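Local coordinates for protein salmonella typhimurium DB7155 bacteriophage DET7 tailspike (Bacteriophage, PDB 2V5I) that binds and probably hydrolyses the Salmonella O-antigen as the trimeric, beta-helical receptor-binding tailspike of bacteriophage Det7, at residues Asn242-Ser250 and Asn274-Ala282. Residues are numbered along the deposited sequence; the frame is centred on the assembly and turned at random.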
loop_
_atom_site.group_PDB
_atom_site.type_symbol
_atom_site.label_atom_id
_atom_site.label_comp_id
_atom_site.label_asym_id
_atom_site.label_seq_id
_atom_site.Cartn_x
_atom_site.Cartn_y
_atom_site.Cartn_z
ATOM N N ASN A 242 0.904 -6.884 20.160
ATOM C CA ASN A 242 0.627 -5.652 20.895
ATOM C C ASN A 242 1.914 -4.949 21.296
ATOM O O ASN A 242 2.409 -5.112 22.374
ATOM C CB ASN A 242 -0.217 -5.963 22.131
ATOM C CG ASN A 242 -0.830 -4.744 22.786
ATOM O OD1 ASN A 242 -0.797 -3.608 22.289
ATOM N ND2 ASN A 242 -1.423 -5.001 23.923
ATOM N N GLY A 243 2.506 -4.263 20.356
ATOM C CA GLY A 243 3.744 -3.494 20.587
ATOM C C GLY A 243 4.361 -3.119 19.247
ATOM O O GLY A 243 4.037 -3.720 18.237
ATOM N N GLY A 244 5.287 -2.163 19.256
ATOM C CA GLY A 244 6.038 -1.783 18.037
ATOM C C GLY A 244 5.955 -0.355 17.655
ATOM O O GLY A 244 5.912 0.541 18.519
ATOM N N VAL A 245 5.969 -0.140 16.345
ATOM C CA VAL A 245 6.103 1.183 15.699
ATOM C C VAL A 245 5.031 1.305 14.627
ATOM O O VAL A 245 4.892 0.387 13.784
ATOM C CB VAL A 245 7.508 1.267 15.065
ATOM C CG1 VAL A 245 7.702 2.571 14.376
ATOM C CG2 VAL A 245 8.573 1.062 16.151
ATOM N N ILE A 246 4.202 2.365 14.709
ATOM C CA ILE A 246 3.171 2.642 13.690
ATOM C C ILE A 246 3.227 4.128 13.335
ATOM O O ILE A 246 3.083 4.979 14.189
ATOM C CB ILE A 246 1.749 2.321 14.214
ATOM C CG1 ILE A 246 1.646 0.896 14.750
ATOM C CG2 ILE A 246 0.742 2.442 13.080
ATOM C CD1 ILE A 246 0.388 0.673 15.602
ATOM N N GLY A 247 3.450 4.432 12.065
ATOM C CA GLY A 247 3.393 5.815 11.626
ATOM C C GLY A 247 4.553 6.727 11.977
ATOM O O GLY A 247 4.379 7.958 12.035
ATOM N N VAL A 248 5.746 6.154 12.162
ATOM C CA VAL A 248 6.898 6.954 12.645
ATOM C C VAL A 248 7.923 7.175 11.522
ATOM O O VAL A 248 8.134 6.300 10.703
ATOM C CB VAL A 248 7.608 6.199 13.808
ATOM C CG1 VAL A 248 8.717 7.010 14.418
ATOM C CG2 VAL A 248 6.605 5.811 14.892
ATOM N N THR A 249 8.641 8.305 11.550
ATOM C CA THR A 249 9.745 8.516 10.623
ATOM C C THR A 249 11.013 8.707 11.433
ATOM O O THR A 249 11.003 9.384 12.463
ATOM C CB THR A 249 9.502 9.783 9.769
ATOM O OG1 THR A 249 8.318 9.612 8.972
ATOM C CG2 THR A 249 10.715 10.106 8.876
ATOM N N SER A 250 12.115 8.084 10.969
ATOM C CA SER A 250 13.475 8.378 11.407
ATOM C C SER A 250 14.298 8.902 10.264
ATOM O O SER A 250 14.275 8.343 9.196
ATOM C CB SER A 250 14.169 7.116 11.960
ATOM O OG SER A 250 15.598 7.228 12.076
ATOM N N ASN A 274 7.014 -10.705 17.855
ATOM C CA ASN A 274 5.594 -10.343 17.703
ATOM C C ASN A 274 5.360 -8.858 17.871
ATOM O O ASN A 274 4.358 -8.444 18.488
ATOM C CB ASN A 274 4.764 -11.116 18.744
ATOM C CG ASN A 274 4.745 -12.621 18.511
ATOM O OD1 ASN A 274 4.427 -13.124 17.401
ATOM N ND2 ASN A 274 5.012 -13.380 19.608
ATOM N N LEU A 275 6.201 -8.043 17.247
ATOM C CA LEU A 275 6.047 -6.580 17.280
ATOM C C LEU A 275 5.558 -6.115 15.903
ATOM O O LEU A 275 5.765 -6.813 14.905
ATOM C CB LEU A 275 7.390 -5.860 17.610
ATOM C CG LEU A 275 7.911 -6.188 19.041
ATOM C CD1 LEU A 275 9.214 -5.399 19.174
ATOM C CD2 LEU A 275 6.921 -5.799 20.109
ATOM N N GLN A 276 4.863 -4.980 15.873
ATOM C CA GLN A 276 4.506 -4.326 14.602
ATOM C C GLN A 276 5.528 -3.352 14.102
ATOM O O GLN A 276 6.116 -2.595 14.892
ATOM C CB GLN A 276 3.208 -3.537 14.834
ATOM C CG GLN A 276 2.015 -4.397 15.204
ATOM C CD GLN A 276 0.807 -3.533 15.373
ATOM O OE1 GLN A 276 0.386 -2.919 14.380
ATOM N NE2 GLN A 276 0.270 -3.422 16.597
ATOM N N PHE A 277 5.720 -3.316 12.779
ATOM C CA PHE A 277 6.509 -2.289 12.112
ATOM C C PHE A 277 5.693 -1.913 10.887
ATOM O O PHE A 277 5.692 -2.663 9.888
ATOM C CB PHE A 277 7.915 -2.777 11.765
ATOM C CG PHE A 277 8.716 -3.067 12.976
ATOM C CD1 PHE A 277 9.402 -2.049 13.601
ATOM C CD2 PHE A 277 8.761 -4.359 13.523
ATOM C CE1 PHE A 277 10.102 -2.323 14.799
ATOM C CE2 PHE A 277 9.425 -4.587 14.709
ATOM C CZ PHE A 277 10.076 -3.564 15.337
ATOM N N ARG A 278 4.846 -0.866 11.040
ATOM C CA ARG A 278 3.840 -0.550 10.017
ATOM C C ARG A 278 3.719 0.948 9.762
ATOM O O ARG A 278 3.908 1.766 10.653
ATOM C CB ARG A 278 2.436 -1.070 10.400
ATOM C CG ARG A 278 2.333 -2.569 10.581
ATOM C CD ARG A 278 0.869 -3.026 10.582
ATOM N NE ARG A 278 0.157 -2.441 11.707
ATOM C CZ ARG A 278 -0.789 -1.491 11.663
ATOM N NH1 ARG A 278 -1.207 -0.971 10.503
ATOM N NH2 ARG A 278 -1.317 -1.011 12.792
ATOM N N ASP A 279 3.474 1.296 8.502
ATOM C CA ASP A 279 3.193 2.672 8.113
ATOM C C ASP A 279 4.325 3.629 8.527
ATOM O O ASP A 279 4.083 4.784 8.863
ATOM C CB ASP A 279 1.856 3.149 8.716
ATOM C CG ASP A 279 0.637 2.300 8.367
ATOM O OD1 ASP A 279 0.634 1.458 7.442
ATOM O OD2 ASP A 279 -0.405 2.553 9.057
ATOM N N SER A 280 5.566 3.143 8.446
ATOM C CA SER A 280 6.724 3.892 8.967
ATOM C C SER A 280 7.810 4.069 7.903
ATOM O O SER A 280 7.806 3.421 6.874
ATOM C CB SER A 280 7.279 3.230 10.209
ATOM O OG SER A 280 6.325 3.216 11.248
ATOM N N VAL A 281 8.685 5.059 8.126
ATOM C CA VAL A 281 9.605 5.540 7.090
ATOM C C VAL A 281 10.964 5.757 7.699
ATOM O O VAL A 281 11.073 6.379 8.761
ATOM C CB VAL A 281 9.116 6.893 6.536
ATOM C CG1 VAL A 281 10.074 7.362 5.473
ATOM C CG2 VAL A 281 7.684 6.750 5.939
ATOM N N ALA A 282 12.019 5.167 7.076
ATOM C CA ALA A 282 13.420 5.451 7.498
ATOM C C ALA A 282 14.123 6.123 6.344
ATOM O O ALA A 282 14.152 5.590 5.239
ATOM C CB ALA A 282 14.163 4.193 7.923
#
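Strands 244-246 and 276-278 run parallel, their axes 4.6 Å apart at closest approach, as the N-H of Val245 bonds to Gln276 O and its O accepts the N-H of Arg278, the ladder that joins successive coils of a parallel beta-helix. Both segments then turn a corner together at Gly247 and Asp279, each with positive phi, and pair again as Thr249 beside Val281. At this corner a side chain joins the ladder: Ser280 OG takes the N-H of Val248 (3.1 Å) in a nearly straight bond and gives its own proton to Arg278 O (2.9 Å), approaching from above that carbonyl's plane, while Gly247 N binds the same oxygen within the plane. Inside the coil, Val245 CG2 meets Phe277 CE1 obliquely at 4.0 Å, and CG1, anti to the backbone N (chi1 179°), touches Ser280 OG at 3.5 Å. On the outer face Ile246 lies alongside Arg278, its CG2 over one face of the guanidinium and its CD1 3.7 Å from NH2. Gln276 OE1 lies at the edge of the guanidinium, accepting N-H groups from Arg278 NE (2.7 Å) and NH2 in its plane, and Gln276 NE2 is tied to His241 O. The pair sits between strands 216-218 and 323-330; inside the coil Val245 packs on Phe258 and Phe232 of strands 258-260 and 230-233, and outside, Arg278 packs on Val281 of a neighbouring subunit.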